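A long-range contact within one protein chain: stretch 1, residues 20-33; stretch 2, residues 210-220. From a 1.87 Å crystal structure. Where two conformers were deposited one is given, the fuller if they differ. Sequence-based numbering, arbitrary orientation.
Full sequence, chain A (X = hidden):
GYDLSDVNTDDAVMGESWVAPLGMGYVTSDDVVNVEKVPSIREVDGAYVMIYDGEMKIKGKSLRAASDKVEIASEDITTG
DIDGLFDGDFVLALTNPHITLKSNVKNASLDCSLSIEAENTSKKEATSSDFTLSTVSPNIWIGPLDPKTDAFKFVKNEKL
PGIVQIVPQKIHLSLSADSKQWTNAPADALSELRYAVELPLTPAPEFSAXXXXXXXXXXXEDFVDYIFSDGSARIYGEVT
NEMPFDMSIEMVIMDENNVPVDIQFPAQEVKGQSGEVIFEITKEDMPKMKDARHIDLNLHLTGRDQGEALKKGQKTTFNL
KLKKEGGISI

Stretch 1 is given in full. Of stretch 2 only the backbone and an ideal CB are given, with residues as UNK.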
# COMPACT_ATOMS: atom_id res chain seq x y z
N ALA A 20 12.43 -17.58 29.06
CA ALA A 20 12.07 -18.59 28.09
C ALA A 20 12.05 -17.99 26.67
O ALA A 20 11.53 -16.91 26.46
CB ALA A 20 10.73 -19.19 28.43
N PRO A 21 12.60 -18.71 25.69
CA PRO A 21 12.60 -18.23 24.30
C PRO A 21 11.25 -18.46 23.63
O PRO A 21 10.54 -19.40 23.99
CB PRO A 21 13.69 -19.08 23.65
CG PRO A 21 13.60 -20.40 24.38
CD PRO A 21 13.10 -20.10 25.79
N LEU A 22 10.87 -17.59 22.72
CA LEU A 22 9.53 -17.67 22.10
C LEU A 22 9.61 -17.92 20.61
O LEU A 22 8.61 -18.29 20.02
CB LEU A 22 8.72 -16.39 22.36
CG LEU A 22 8.44 -16.09 23.83
CD1 LEU A 22 7.76 -14.75 23.91
CD2 LEU A 22 7.61 -17.18 24.49
N GLY A 23 10.77 -17.67 20.02
CA GLY A 23 11.02 -17.94 18.59
C GLY A 23 11.00 -16.63 17.84
O GLY A 23 10.45 -15.66 18.32
N MSE A 24 11.58 -16.62 16.65
CA MSE A 24 11.83 -15.41 15.88
C MSE A 24 10.70 -15.09 14.96
O MSE A 24 10.49 -15.77 13.96
CB MSE A 24 13.11 -15.70 15.10
CG MSE A 24 13.55 -14.57 14.14
SE MSE A 24 14.53 -13.10 15.02
CE MSE A 24 15.51 -14.11 16.40
N GLY A 25 9.93 -14.07 15.30
CA GLY A 25 9.16 -13.37 14.27
C GLY A 25 10.23 -12.75 13.37
O GLY A 25 11.32 -12.31 13.82
N TYR A 26 9.94 -12.77 12.09
CA TYR A 26 10.93 -12.38 11.12
C TYR A 26 10.16 -12.40 9.86
O TYR A 26 9.75 -13.46 9.43
CB TYR A 26 12.10 -13.38 11.07
CG TYR A 26 12.95 -13.44 9.80
CD1 TYR A 26 12.40 -13.79 8.56
CD2 TYR A 26 14.32 -13.24 9.85
CE1 TYR A 26 13.18 -13.89 7.42
CE2 TYR A 26 15.11 -13.33 8.72
CZ TYR A 26 14.54 -13.66 7.51
OH TYR A 26 15.32 -13.76 6.39
N VAL A 27 9.90 -11.23 9.27
CA VAL A 27 9.07 -11.19 8.08
C VAL A 27 9.73 -10.34 7.00
O VAL A 27 10.53 -9.46 7.31
CB VAL A 27 7.69 -10.65 8.44
CG1 VAL A 27 6.97 -11.65 9.33
CG2 VAL A 27 7.78 -9.30 9.16
N THR A 28 9.47 -10.66 5.74
CA THR A 28 10.01 -9.89 4.62
C THR A 28 8.91 -9.02 4.06
O THR A 28 7.76 -9.16 4.45
CB THR A 28 10.54 -10.76 3.47
OG1 THR A 28 9.44 -11.44 2.88
CG2 THR A 28 11.60 -11.76 3.97
N SER A 29 9.28 -8.11 3.17
CA SER A 29 8.31 -7.17 2.60
C SER A 29 7.13 -7.95 2.07
O SER A 29 5.97 -7.64 2.40
CB SER A 29 8.92 -6.36 1.47
OG SER A 29 9.93 -5.53 1.95
N ASP A 30 7.41 -9.01 1.33
CA ASP A 30 6.32 -9.74 0.69
C ASP A 30 5.51 -10.69 1.65
O ASP A 30 4.45 -11.16 1.30
CB ASP A 30 6.84 -10.38 -0.63
CG ASP A 30 7.74 -11.57 -0.42
OD1 ASP A 30 8.15 -11.87 0.72
OD2 ASP A 30 8.03 -12.23 -1.43
N ASP A 31 5.90 -10.82 2.92
CA ASP A 31 5.03 -11.36 3.95
C ASP A 31 4.07 -10.28 4.49
O ASP A 31 2.90 -10.55 4.81
CB ASP A 31 5.80 -11.88 5.16
CG ASP A 31 6.78 -13.00 4.83
OD1 ASP A 31 6.47 -13.81 3.95
OD2 ASP A 31 7.85 -13.05 5.49
N VAL A 32 4.58 -9.06 4.68
CA VAL A 32 3.80 -7.98 5.29
C VAL A 32 2.81 -7.35 4.29
O VAL A 32 1.73 -6.91 4.67
CB VAL A 32 4.75 -6.89 5.86
CG1 VAL A 32 3.99 -5.63 6.30
CG2 VAL A 32 5.55 -7.48 7.01
N VAL A 33 3.23 -7.30 3.04
CA VAL A 33 2.50 -6.77 1.95
C VAL A 33 2.36 -7.87 0.94
O VAL A 33 3.36 -8.41 0.51
CB VAL A 33 3.26 -5.60 1.31
CG1 VAL A 33 2.43 -4.95 0.20
CG2 VAL A 33 3.64 -4.55 2.36
N UNK A 210 -3.08 -2.71 8.11
CA UNK A 210 -2.78 -3.67 9.14
C UNK A 210 -2.31 -4.98 8.51
O UNK A 210 -2.95 -5.52 7.59
CB UNK A 210 -4.00 -3.90 10.03
N UNK A 211 -1.21 -5.49 9.04
CA UNK A 211 -0.68 -6.77 8.64
C UNK A 211 -0.48 -7.63 9.91
O UNK A 211 -0.03 -7.13 10.93
CB UNK A 211 0.63 -6.60 7.86
N UNK A 212 -0.84 -8.90 9.84
CA UNK A 212 -0.74 -9.82 10.98
C UNK A 212 0.39 -10.81 10.76
O UNK A 212 0.44 -11.46 9.72
CB UNK A 212 -2.06 -10.56 11.20
N UNK A 213 1.30 -10.91 11.71
CA UNK A 213 2.39 -11.89 11.64
C UNK A 213 2.26 -12.92 12.77
O UNK A 213 1.98 -12.58 13.93
CB UNK A 213 3.75 -11.19 11.72
N UNK A 214 2.39 -14.18 12.39
CA UNK A 214 2.16 -15.33 13.25
C UNK A 214 3.48 -15.89 13.73
O UNK A 214 4.36 -16.18 12.94
CB UNK A 214 1.36 -16.41 12.52
N UNK A 215 3.63 -16.02 15.05
CA UNK A 215 4.71 -16.80 15.63
C UNK A 215 4.04 -18.05 16.19
O UNK A 215 3.31 -18.00 17.18
CB UNK A 215 5.48 -16.02 16.70
N UNK A 216 4.24 -19.15 15.47
CA UNK A 216 3.63 -20.44 15.74
C UNK A 216 4.38 -21.18 16.83
O UNK A 216 5.60 -21.18 16.84
CB UNK A 216 3.58 -21.29 14.47
N UNK A 217 3.65 -21.78 17.75
CA UNK A 217 4.24 -22.55 18.85
C UNK A 217 5.23 -21.72 19.69
O UNK A 217 6.31 -22.17 20.02
CB UNK A 217 4.95 -23.78 18.29
N UNK A 218 4.81 -20.53 20.06
CA UNK A 218 5.58 -19.68 20.95
C UNK A 218 5.67 -20.29 22.34
O UNK A 218 6.68 -20.15 23.02
CB UNK A 218 4.96 -18.28 21.02
N UNK A 219 4.62 -20.99 22.75
CA UNK A 219 4.55 -21.62 24.05
C UNK A 219 4.27 -23.09 23.87
O UNK A 219 3.37 -23.46 23.10
CB UNK A 219 3.48 -20.96 24.93
N UNK A 220 5.01 -23.94 24.58
CA UNK A 220 4.87 -25.38 24.47
C UNK A 220 3.88 -25.91 25.50
O UNK A 220 3.97 -25.55 26.68
CB UNK A 220 6.23 -26.06 24.64

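Residues 210 to 215 continue a strand that begins earlier in the chain, so side chains alternate: 211, 213 and 215 send CA-to-CB toward stretch 1, while 210, 212 and 214 send theirs away. At 210 nothing of stretch 1 is near the CB, and many side chains would serve; a beta-branched one suits the extended backbone, and the residue is Val210.

Position 211 is more demanding. Its ideal CB lies 3.4 Å from Val32 O, a carbonyl near the end of the short helix 29-32. The space is small and contains an acceptor, so a compact donor such as serine or threonine would fit well. The residue is Ser211, whose OG, in the t rotamer, donates a hydrogen bond to Val32 O at 2.9 Å. A water donates from its O to Ser211 OG at 2.6 Å; it can also reach the backbone O of 212 and, weakly, Asp31 O, but has too few protons for every acceptor near it.

Position 212 points away and constrains little; a beta-branched residue suits the strand, and it is Val212.

At 213 the ideal CB is 4.0 Å from Val27 CG1, with the Gly25-Tyr26 backbone beyond. An aliphatic residue could pack here, as could a long polar one with a flexible stem. The residue is Glu213. Its CD approaches Val27 CG1 to 3.0 Å, a tight contact, and OE2 stays 4.0 Å from Tyr26 N, so the carboxylate makes no hydrogen bond to stretch 1.

Position 214 faces away and could hold a long polar chain: Arg214, whose NH1 forms a salt bridge with OE1 of the residue at 216, 3.0 Å away.

At 215 the ideal CB is 5.1 Å from Leu22 O, 5.1 Å from Gly25 N and 5.2 Å from Gly23 O. That gap suits a medium aliphatic side chain such as valine, leucine or isoleucine. Ile215 fills it: CG2 lies 3.7 Å from Leu22 O, and CG1 lies 3.8 Å from Gly25 CA; a CB at Gly25 would come within a tight 3.5 Å of Ile215 CG1.

Position 216 points away from stretch 1, so polar or charged residues suit it; Glu216 is the partner of Arg214. At 217 phi and psi are both positive, 56° and 48°, a left-handed conformation in which glycine, asparagine or aspartate is comfortable; it is Asp217.

At 218 the chains come close, with the ideal CB 3.8 Å from Leu22 O, favouring a small residue. Ala218 complies, its CA making a CA-H...O contact of 3.5 Å with Leu22 O.

The CB of 219 points sideways, out of range, so only a long side chain could reach Leu22. Phe219 does, CE1 meeting Leu22 CD2 obliquely at 3.6 Å. Position 220, beyond reach of stretch 1, would accept many polar residues; it is Asp220.

Stretch 2, residues 210-220: VSVERIEDAFD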
# COMPACT_ATOMS: atom_id res chain seq x y z
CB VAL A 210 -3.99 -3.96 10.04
CG1 VAL A 210 -3.60 -4.95 11.14
CG2 VAL A 210 -4.55 -2.69 10.66
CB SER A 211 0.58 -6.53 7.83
OG SER A 211 1.16 -7.72 7.36
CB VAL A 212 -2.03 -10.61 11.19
CG1 VAL A 212 -1.88 -11.51 12.41
CG2 VAL A 212 -3.22 -9.69 11.35
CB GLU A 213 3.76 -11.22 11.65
CG GLU A 213 4.96 -12.13 12.02
CD GLU A 213 5.21 -13.37 11.12
OE1 GLU A 213 4.47 -13.62 10.11
OE2 GLU A 213 6.19 -14.10 11.42
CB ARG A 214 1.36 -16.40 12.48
CG ARG A 214 1.35 -17.79 13.10
CD ARG A 214 0.81 -17.82 14.52
NE ARG A 214 -0.57 -17.36 14.61
CZ ARG A 214 -1.63 -18.15 14.73
NH1 ARG A 214 -1.52 -19.47 14.73
NH2 ARG A 214 -2.82 -17.59 14.86
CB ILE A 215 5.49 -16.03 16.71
CG1 ILE A 215 6.08 -14.74 16.12
CG2 ILE A 215 6.59 -16.90 17.31
CD1 ILE A 215 5.10 -13.60 16.03
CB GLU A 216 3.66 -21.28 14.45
CG GLU A 216 2.73 -22.49 14.44
CD GLU A 216 1.27 -22.14 14.21
OE1 GLU A 216 0.94 -20.97 13.98
OE2 GLU A 216 0.44 -23.06 14.27
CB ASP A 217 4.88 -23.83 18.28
CG ASP A 217 3.84 -24.74 17.66
OD1 ASP A 217 2.78 -24.93 18.28
OD2 ASP A 217 4.09 -25.27 16.57
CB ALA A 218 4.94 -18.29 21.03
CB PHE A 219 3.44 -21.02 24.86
CG PHE A 219 3.49 -19.52 24.91
CD1 PHE A 219 4.28 -18.89 25.83
CD2 PHE A 219 2.75 -18.76 24.01
CE1 PHE A 219 4.30 -17.50 25.91
CE2 PHE A 219 2.78 -17.37 24.05
CZ PHE A 219 3.57 -16.74 25.00
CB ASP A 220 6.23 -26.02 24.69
CG ASP A 220 6.29 -27.47 24.26
OD1 ASP A 220 5.46 -28.30 24.71
OD2 ASP A 220 7.22 -27.78 23.51
O HOH W 1 3.33 -10.87 8.19
O HOH W 2 0.64 -10.28 7.20
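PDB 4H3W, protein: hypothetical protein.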